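Local coordinates for protein glucose-6-phosphate 1-dehydrogenase (Mycobacterium avium, PDB 4LGV) that catalyses the oxidation of glucose 6-phosphate to 6-phosphogluconolactone, the entry step of the pentose phosphate pathway, probably with NADP as the hydride acceptor, at residues M287-P292 with V444-D449; E282-M287 with E438-I443. All coordinates share one frame; numbering follows the deposited sequence.

Contact 1: residues M287-P292 with V444-D449; sequences MPSLDP and VQPVLD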
# COMPACT_ATOMS: atom_id res chain seq x y z
N MET A 287 19.93 -13.43 -1.43
CA MET A 287 20.85 -12.75 -2.35
C MET A 287 21.58 -13.77 -3.23
O MET A 287 22.20 -14.69 -2.75
CB MET A 287 21.92 -11.95 -1.57
CG MET A 287 21.35 -10.79 -0.73
SD MET A 287 22.54 -9.80 0.19
CE MET A 287 23.41 -8.95 -1.15
N PRO A 288 21.56 -13.56 -4.55
CA PRO A 288 22.37 -14.38 -5.43
C PRO A 288 23.85 -14.01 -5.30
O PRO A 288 24.19 -12.91 -4.88
CB PRO A 288 21.85 -14.00 -6.82
CG PRO A 288 21.34 -12.62 -6.69
CD PRO A 288 20.93 -12.43 -5.24
N SER A 289 24.71 -14.95 -5.65
CA SER A 289 26.12 -14.67 -5.71
C SER A 289 26.43 -13.54 -6.71
O SER A 289 25.74 -13.37 -7.68
CB SER A 289 26.88 -15.96 -6.04
OG SER A 289 26.44 -16.49 -7.27
N LEU A 290 27.49 -12.80 -6.43
CA LEU A 290 27.86 -11.69 -7.31
C LEU A 290 28.18 -12.15 -8.74
O LEU A 290 28.76 -13.23 -8.93
CB LEU A 290 29.06 -10.94 -6.75
CG LEU A 290 28.92 -10.28 -5.40
CD1 LEU A 290 30.23 -9.67 -5.01
CD2 LEU A 290 27.85 -9.22 -5.46
N ASP A 291 27.80 -11.30 -9.70
CA ASP A 291 28.21 -11.39 -11.10
C ASP A 291 29.58 -10.66 -11.32
O ASP A 291 29.65 -9.44 -11.29
CB ASP A 291 27.16 -10.75 -11.99
CG ASP A 291 27.44 -10.97 -13.49
OD1 ASP A 291 28.56 -11.42 -13.83
OD2 ASP A 291 26.51 -10.74 -14.29
N PRO A 292 30.67 -11.41 -11.56
CA PRO A 292 32.01 -10.77 -11.76
C PRO A 292 32.06 -9.73 -12.89
O PRO A 292 32.91 -8.87 -12.85
CB PRO A 292 32.93 -11.97 -12.09
CG PRO A 292 32.20 -13.16 -11.59
CD PRO A 292 30.72 -12.85 -11.79
N VAL A 444 30.30 -13.51 -2.23
CA VAL A 444 31.49 -12.84 -2.83
C VAL A 444 32.41 -13.79 -3.60
O VAL A 444 33.24 -13.35 -4.38
CB VAL A 444 32.34 -12.05 -1.79
CG1 VAL A 444 31.49 -11.02 -1.07
CG2 VAL A 444 33.03 -12.97 -0.79
N GLN A 445 32.28 -15.09 -3.38
CA GLN A 445 33.24 -16.04 -3.95
C GLN A 445 33.54 -15.86 -5.46
O GLN A 445 34.66 -15.98 -5.86
CB GLN A 445 32.80 -17.47 -3.65
CG GLN A 445 33.87 -18.49 -3.96
CD GLN A 445 35.06 -18.24 -3.07
OE1 GLN A 445 36.18 -18.27 -3.53
NE2 GLN A 445 34.82 -17.85 -1.81
N PRO A 446 32.53 -15.58 -6.29
CA PRO A 446 32.78 -15.57 -7.73
C PRO A 446 33.73 -14.47 -8.12
O PRO A 446 34.54 -14.65 -9.02
CB PRO A 446 31.40 -15.33 -8.34
CG PRO A 446 30.47 -15.93 -7.35
CD PRO A 446 31.08 -15.65 -5.99
N VAL A 447 33.66 -13.36 -7.40
CA VAL A 447 34.60 -12.25 -7.61
C VAL A 447 36.02 -12.60 -7.14
O VAL A 447 37.01 -12.13 -7.71
CB VAL A 447 34.05 -10.99 -6.91
CG1 VAL A 447 35.14 -9.98 -6.65
CG2 VAL A 447 32.97 -10.38 -7.77
N LEU A 448 36.13 -13.42 -6.10
CA LEU A 448 37.45 -13.88 -5.66
C LEU A 448 38.06 -14.84 -6.67
O LEU A 448 39.26 -14.84 -6.88
CB LEU A 448 37.36 -14.58 -4.30
CG LEU A 448 36.72 -13.79 -3.14
CD1 LEU A 448 36.72 -14.65 -1.87
CD2 LEU A 448 37.40 -12.45 -2.90
N ASP A 449 37.21 -15.71 -7.23
CA ASP A 449 37.66 -16.75 -8.15
C ASP A 449 37.99 -16.18 -9.50
O ASP A 449 38.94 -16.61 -10.09
CB ASP A 449 36.57 -17.84 -8.33
CG ASP A 449 36.46 -18.78 -7.13
OD1 ASP A 449 37.38 -18.83 -6.31
OD2 ASP A 449 35.45 -19.49 -7.01
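Apolar packing of a loop against the last turns of a helix joins Leu290 and Pro292 to Val444, Pro446 and Val447. The loop 287-292 runs from helix 273-284 to strand 295-300, while residues 444-449 are the final part of helix 434-449; the loop lies between this helix and strand 318-323 of the large mixed sheet of the C-terminal domain. Leu290 lies in the middle of the apolar patch. Its chi1 of -62° sets CG beside the backbone N, and chi2 of 177° then carries CD1 to the helix: CD1 sits 4.0 Å from Val444 CA and also 4.0 Å from Val447 CG2, the two side chains crossing at a slant. Val444 presents mostly its backbone, because its CB points away from the loop. Leu290 also touches Leu321 and Thr323 of strand 318-323, so one leucine packs on both helix and sheet.

Pro446 turns its ring toward the loop. Its CB lies 3.4 Å from Leu290 O, a carbonyl set against the ring carbons, while its CG approaches Ser289 CB at 3.8 Å. Farther along the loop, the rings of Pro292 and Pro446 meet roughly at right angles, with Pro292 CG 4.0 Å from Pro446 CB. Val447 CG2 lies 4.1 Å from Pro292 CA; CG1 takes the place anti to the backbone N (chi1 160°), leaving CG2 beside that nitrogen and facing the loop.

Proline at 446 has no N-H to give to the preceding turn, and the helix kinks there, its bond from Val447 N to Val444 O being weak. Between these segments cohesion therefore rests on carbon surfaces fitting together, with polar anchoring coming from neighbouring bonds, among them that of Met287 O with Arg442.

Contact 2: residues E282-M287 with E438-I443; sequences EVFRAM and EETWRI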
# COMPACT_ATOMS: atom_id res chain seq x y z
N GLU A 282 18.50 -14.27 6.94
CA GLU A 282 17.43 -14.33 5.94
C GLU A 282 17.69 -13.43 4.73
O GLU A 282 17.27 -13.76 3.65
CB GLU A 282 16.09 -13.84 6.50
CG GLU A 282 15.44 -14.80 7.40
CD GLU A 282 14.06 -14.29 7.84
OE1 GLU A 282 13.63 -13.06 7.57
OE2 GLU A 282 13.43 -15.16 8.50
N VAL A 283 18.27 -12.25 4.97
CA VAL A 283 18.57 -11.34 3.89
C VAL A 283 19.55 -12.02 2.95
O VAL A 283 19.35 -12.06 1.76
CB VAL A 283 19.19 -10.03 4.39
CG1 VAL A 283 19.68 -9.18 3.22
CG2 VAL A 283 18.18 -9.23 5.19
N PHE A 284 20.64 -12.51 3.51
CA PHE A 284 21.73 -13.05 2.70
C PHE A 284 21.24 -14.26 1.90
O PHE A 284 21.68 -14.49 0.76
CB PHE A 284 22.94 -13.42 3.59
CG PHE A 284 23.55 -12.27 4.32
CD1 PHE A 284 23.77 -11.05 3.66
CD2 PHE A 284 23.92 -12.40 5.64
CE1 PHE A 284 24.35 -10.00 4.33
CE2 PHE A 284 24.48 -11.33 6.32
CZ PHE A 284 24.72 -10.12 5.66
N ARG A 285 20.33 -15.03 2.49
CA ARG A 285 19.81 -16.24 1.79
C ARG A 285 18.99 -15.92 0.56
O ARG A 285 18.77 -16.78 -0.25
CB ARG A 285 19.02 -17.12 2.75
CG ARG A 285 20.02 -17.76 3.71
CD ARG A 285 19.41 -18.67 4.73
NE ARG A 285 18.79 -19.80 4.06
CZ ARG A 285 17.87 -20.58 4.59
NH1 ARG A 285 17.40 -20.34 5.80
NH2 ARG A 285 17.39 -21.60 3.88
N ALA A 286 18.55 -14.68 0.42
CA ALA A 286 17.77 -14.26 -0.72
C ALA A 286 18.64 -13.49 -1.69
O ALA A 286 18.11 -12.92 -2.67
CB ALA A 286 16.59 -13.38 -0.28
N MET A 287 19.93 -13.43 -1.43
CA MET A 287 20.85 -12.75 -2.35
C MET A 287 21.58 -13.77 -3.23
O MET A 287 22.20 -14.69 -2.75
CB MET A 287 21.92 -11.95 -1.57
CG MET A 287 21.35 -10.79 -0.73
SD MET A 287 22.54 -9.80 0.19
CE MET A 287 23.41 -8.95 -1.15
N GLU A 438 29.05 -17.68 6.35
CA GLU A 438 29.06 -18.61 5.22
C GLU A 438 28.24 -18.10 4.05
O GLU A 438 28.67 -18.21 2.93
CB GLU A 438 28.62 -19.99 5.68
CG GLU A 438 29.65 -20.53 6.65
CD GLU A 438 29.54 -22.02 6.97
OE1 GLU A 438 28.88 -22.76 6.21
OE2 GLU A 438 30.19 -22.43 7.99
N GLU A 439 27.12 -17.47 4.29
CA GLU A 439 26.37 -16.88 3.21
C GLU A 439 27.12 -15.74 2.55
O GLU A 439 27.07 -15.61 1.34
CB GLU A 439 25.02 -16.32 3.70
CG GLU A 439 23.99 -17.36 4.11
CD GLU A 439 23.61 -18.32 3.01
OE1 GLU A 439 23.49 -17.93 1.82
OE2 GLU A 439 23.46 -19.50 3.32
N THR A 440 27.80 -14.90 3.31
CA THR A 440 28.50 -13.77 2.69
C THR A 440 29.71 -14.23 1.89
O THR A 440 30.02 -13.64 0.87
CB THR A 440 28.91 -12.68 3.67
OG1 THR A 440 29.63 -13.25 4.75
CG2 THR A 440 27.64 -12.00 4.24
N TRP A 441 30.37 -15.31 2.34
CA TRP A 441 31.44 -15.91 1.53
C TRP A 441 30.89 -16.49 0.23
O TRP A 441 31.48 -16.28 -0.82
CB TRP A 441 32.23 -16.98 2.31
CG TRP A 441 33.26 -16.39 3.29
CD1 TRP A 441 33.26 -16.52 4.65
CD2 TRP A 441 34.35 -15.55 2.96
NE1 TRP A 441 34.30 -15.82 5.19
CE2 TRP A 441 34.98 -15.20 4.18
CE3 TRP A 441 34.85 -15.03 1.76
CZ2 TRP A 441 36.11 -14.37 4.24
CZ3 TRP A 441 35.98 -14.21 1.81
CH2 TRP A 441 36.60 -13.90 3.04
N ARG A 442 29.74 -17.17 0.29
CA ARG A 442 29.11 -17.66 -0.94
C ARG A 442 28.84 -16.50 -1.90
O ARG A 442 29.14 -16.59 -3.08
CB ARG A 442 27.78 -18.35 -0.62
CG ARG A 442 26.94 -18.68 -1.86
CD ARG A 442 25.56 -19.20 -1.53
NE ARG A 442 24.71 -18.23 -0.83
CZ ARG A 442 24.12 -17.17 -1.37
NH1 ARG A 442 24.26 -16.86 -2.64
NH2 ARG A 442 23.34 -16.39 -0.62
N ILE A 443 28.32 -15.40 -1.36
CA ILE A 443 27.98 -14.25 -2.18
C ILE A 443 29.18 -13.68 -2.91
O ILE A 443 29.10 -13.43 -4.11
CB ILE A 443 27.28 -13.17 -1.34
CG1 ILE A 443 25.90 -13.66 -0.94
CG2 ILE A 443 27.10 -11.88 -2.11
CD1 ILE A 443 25.28 -12.91 0.20
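Glu439 begins the contact, its CB 3.6 Å from Phe284 CB on helix 273-284. The Glu439 chain bends at chi2 (-59°), folding the carboxylate back so that CD lies 3.7 Å from Arg285 CG, against the aliphatic part of that arginine, the two chains crossing obliquely. The charged end of Arg285 is engaged elsewhere, in a salt bridge with Asp275 of a second subunit.

Thr440 follows with its methyl: CG2 stands over the centre of the Phe284 ring, 3.7 Å from the centroid and 7° off the normal, a CH-pi contact over one face. Its hydroxyl OG1 is held by hydrogen bonds with Ile437 and Gln253, leaving the methyl for the ring. Met287 SD lies in the plane of the same ring, at its edge.

One turn after Glu439, Arg442 reaches across with CG anti to its backbone N (chi1 170°) and a bend at chi3. NH1 and NH2 approach end-on and share Met287 O, each at 3.0 Å, in the carbonyl plane and near the guanidinium plane. The side-on edge, NE and NH2, grips Glu439 OE1 in a salt bridge, 2.9 Å from NH2 to OE1. Two partners on adjoining edges fix the guanidinium's rotation, and the carboxylate would offset its charge.

Ile443 closes the series: its CD1 packs 3.9 Å from Met287 CB, the two side chains meeting at about a right angle.

Phe284 to Met287 forms a type I beta turn, so Arg442 holds the carbonyl of its last residue. This is helix-to-turn packing in the C-terminal domain of glucose-6-phosphate dehydrogenase, with an apolar core bordered by an arginine that binds a backbone carbonyl and is itself held by a glutamate of its own helix.

Contacts 1 and 2 are consecutive parts of one interface, their centres 11 Å apart on the same side of the chain's centre. Met287 belongs to both, and both use helix 434-449. Along the chain the order is 282-287, 287-292, 438-443, 444-449, so the segments alternate; the loop and the helix advance together from contact 2 to contact 1. Leu290 N to Ile443 O, at 2.9 Å a probable hydrogen bond, joins the two. Together they fasten the route from helix 273-284 to strand 295-300 along a helix far away in sequence, within the C-terminal domain. Contact 2 also borders other subunits, whereas no other chain of the assembly touches contact 1.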